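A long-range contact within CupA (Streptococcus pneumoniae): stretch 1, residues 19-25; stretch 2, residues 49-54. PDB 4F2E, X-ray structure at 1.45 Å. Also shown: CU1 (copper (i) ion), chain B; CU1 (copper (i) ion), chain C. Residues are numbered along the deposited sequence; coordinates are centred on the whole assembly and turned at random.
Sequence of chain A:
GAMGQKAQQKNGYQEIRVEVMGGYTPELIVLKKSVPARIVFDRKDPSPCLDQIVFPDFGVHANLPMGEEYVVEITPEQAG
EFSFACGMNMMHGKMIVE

Stretch 1 (19-25) EVMGGYT
Stretch 2 (49-54) CLDQIV

A small apolar contact can be secured by a single well-placed leucine and finished by one water, with no direct hydrogen bond between the partners. CupA offers a compact example. Residues 19-25 form a tight hairpin: strand at Glu-19 and Val-20, a loop through Met-21, Gly-22 and Gly-23, then strand again at Tyr-24 and Thr-25. The two arms are antiparallel and paired by backbone hydrogen bonds from Glu-19 N to Thr-25 O (2.9 Å) and Thr-25 N to Glu-19 O (3.0 Å), and a third, Met-21 N to Gly-23 O (2.9 Å), closes the loop. Residues 49-54 leave Cys-49, a 3-10 residue with phi/psi -57/-27, pass Leu-50 (-108/21) and Asp-51 (-66/-29), and extend as strand from Gln-52 to Val-54. The closest pair of CA atoms, Gly-23 CA and Leu-50 CA, lies 7.5 Å apart, which leaves room for a side chain, and about 250 Å² is buried in all.

Leu-50 fills that room. Its CA-to-CB bond points toward the first stretch, and the m,t rotamer (chi1 -64°, chi2 162°) sets both methyls against it. CD1 lies 3.9 Å from Val-20 CG1 and 4.0 Å from both Gly-22 N and Gly-23 N; CD2 also touches Val-20 CG1 (4.1 Å) and Gly-23 N (4.2 Å), and is the methyl that reaches the end of the tyrosine ring, 3.8 Å from Tyr-24 OH and 4.1 Å from Tyr-24 CZ. A forked apolar side chain suits a site that must meet a valine, a turn backbone and a tyrosine together. Val-20, at -97/101 with chi1 t (-176°), also points toward its partner and supplies a compact branched surface.

The turn suits its glycines to different degrees. Gly-22 takes a positive phi (54/39), which favours glycine. Gly-23, at 117/-151, calls for it more strongly, because a CB would be jammed against the carbonyl O of Gly-22. Such a CB would point away from Leu-50, so the requirement is one of backbone conformation rather than of space at the contact.

Tyr-24 leaves its backbone (-126/134) sideways, but chi1 m (-50°) and chi2 -71° bring the end of the ring nearer the second stretch. Leu-50 CD2 and Ile-53 CD1 both approach that ring obliquely. Ile-53, itself sideways at -119/138, uses chi1 t (-172°) and chi2 p (63°) to carry CD1 to 3.8 Å from Tyr-24 CZ and 3.6 Å from Tyr-24 OH.

The hydroxyl is a polar group at the end of this apolar packing, and a water satisfies it. Tyr-24 OH donates to the water at 2.6 Å; the water in turn donates to Leu-50 O at 2.9 Å and to Gln-52 O at 2.7 Å. The direct separation of Tyr-24 OH from Gln-52 O is 3.9 Å, so the water makes the link. Gln-52 (-129/154) contributes its carbonyl while its CA-to-CB bond points away.

Next to the leucine, Cys-49 binds both copper(I) ions through SG, at 2.2 Å from each CU, with chi1 t (-170°); Cys-49 O also binds the chain B ion, 2.2 Å from its CU, and further ligands come from elsewhere in the structure.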

# COMPACT_ATOMS: atom_id res chain seq x y z
N GLU A 19 -7.90 -2.39 -2.17
CA GLU A 19 -9.14 -1.68 -2.44
C GLU A 19 -9.30 -0.55 -1.43
O GLU A 19 -9.16 -0.76 -0.22
CB GLU A 19 -10.34 -2.63 -2.36
CG GLU A 19 -11.66 -1.95 -2.66
CD GLU A 19 -12.83 -2.92 -2.65
OE1 GLU A 19 -12.63 -4.10 -3.01
OE2 GLU A 19 -13.95 -2.50 -2.30
N VAL A 20 -9.58 0.65 -1.93
CA VAL A 20 -9.83 1.79 -1.07
C VAL A 20 -11.34 1.94 -0.90
O VAL A 20 -12.03 2.43 -1.79
CB VAL A 20 -9.22 3.08 -1.63
CG1 VAL A 20 -9.41 4.23 -0.64
CG2 VAL A 20 -7.74 2.87 -1.94
N MET A 21 -11.83 1.48 0.24
CA MET A 21 -13.24 1.52 0.56
C MET A 21 -13.37 1.55 2.08
O MET A 21 -13.09 0.56 2.75
CB MET A 21 -13.95 0.28 -0.01
CG MET A 21 -15.41 0.19 0.37
SD MET A 21 -16.42 1.43 -0.47
CE MET A 21 -16.48 0.74 -2.13
N GLY A 22 -13.76 2.70 2.61
CA GLY A 22 -13.88 2.87 4.05
C GLY A 22 -12.59 2.49 4.74
O GLY A 22 -12.59 1.89 5.81
N GLY A 23 -11.48 2.86 4.11
CA GLY A 23 -10.17 2.41 4.55
C GLY A 23 -9.55 1.56 3.46
O GLY A 23 -9.84 1.75 2.28
N TYR A 24 -8.70 0.62 3.85
CA TYR A 24 -7.96 -0.18 2.89
C TYR A 24 -8.20 -1.65 3.18
O TYR A 24 -8.16 -2.08 4.32
CB TYR A 24 -6.46 0.14 2.99
CG TYR A 24 -6.23 1.63 2.94
CD1 TYR A 24 -6.41 2.33 1.75
CD2 TYR A 24 -5.87 2.34 4.08
CE1 TYR A 24 -6.23 3.69 1.69
CE2 TYR A 24 -5.69 3.71 4.03
CZ TYR A 24 -5.86 4.38 2.83
OH TYR A 24 -5.68 5.74 2.76
N THR A 25 -8.47 -2.42 2.13
CA THR A 25 -8.56 -3.87 2.30
C THR A 25 -7.87 -4.56 1.13
O THR A 25 -8.15 -4.26 -0.03
CB THR A 25 -10.02 -4.35 2.47
OG1 THR A 25 -10.02 -5.73 2.88
CG2 THR A 25 -10.81 -4.20 1.18
N CYS A 49 -11.75 12.07 2.89
CA CYS A 49 -10.83 11.46 3.85
C CYS A 49 -9.80 10.58 3.14
O CYS A 49 -8.68 10.39 3.63
CB CYS A 49 -11.61 10.65 4.88
SG CYS A 49 -10.65 10.05 6.30
N LEU A 50 -10.17 10.04 1.98
CA LEU A 50 -9.33 9.07 1.28
C LEU A 50 -8.67 9.63 0.01
O LEU A 50 -8.25 8.87 -0.86
CB LEU A 50 -10.15 7.81 0.96
CG LEU A 50 -10.63 7.05 2.20
CD1 LEU A 50 -11.77 6.10 1.86
CD2 LEU A 50 -9.47 6.30 2.84
N ASP A 51 -8.55 10.95 -0.06
CA ASP A 51 -7.99 11.61 -1.24
C ASP A 51 -6.51 11.32 -1.48
O ASP A 51 -6.04 11.36 -2.62
CB ASP A 51 -8.19 13.13 -1.16
CG ASP A 51 -9.59 13.55 -1.55
OD1 ASP A 51 -10.33 12.72 -2.11
OD2 ASP A 51 -9.93 14.73 -1.33
N GLN A 52 -5.77 11.04 -0.41
CA GLN A 52 -4.34 10.81 -0.53
C GLN A 52 -3.90 9.52 0.14
O GLN A 52 -4.55 9.03 1.06
CB GLN A 52 -3.55 11.98 0.05
CG GLN A 52 -3.70 13.27 -0.73
CD GLN A 52 -4.38 14.36 0.07
OE1 GLN A 52 -4.09 14.54 1.26
NE2 GLN A 52 -5.28 15.10 -0.57
N ILE A 53 -2.79 8.97 -0.35
CA ILE A 53 -2.15 7.81 0.26
C ILE A 53 -0.74 8.21 0.69
O ILE A 53 -0.04 8.92 -0.03
CB ILE A 53 -2.10 6.60 -0.71
CG1 ILE A 53 -1.61 5.34 0.02
CG2 ILE A 53 -1.23 6.90 -1.92
CD1 ILE A 53 -2.53 4.88 1.14
N VAL A 54 -0.35 7.76 1.88
CA VAL A 54 0.94 8.13 2.46
C VAL A 54 1.69 6.90 2.97
O VAL A 54 1.14 6.10 3.73
CB VAL A 54 0.77 9.12 3.63
CG1 VAL A 54 2.12 9.58 4.16
CG2 VAL A 54 -0.06 10.32 3.20
CU CU1 B . -8.58 9.80 5.76
CU CU1 C . -10.17 11.96 7.39
O HOH W 1 -6.46 7.18 0.68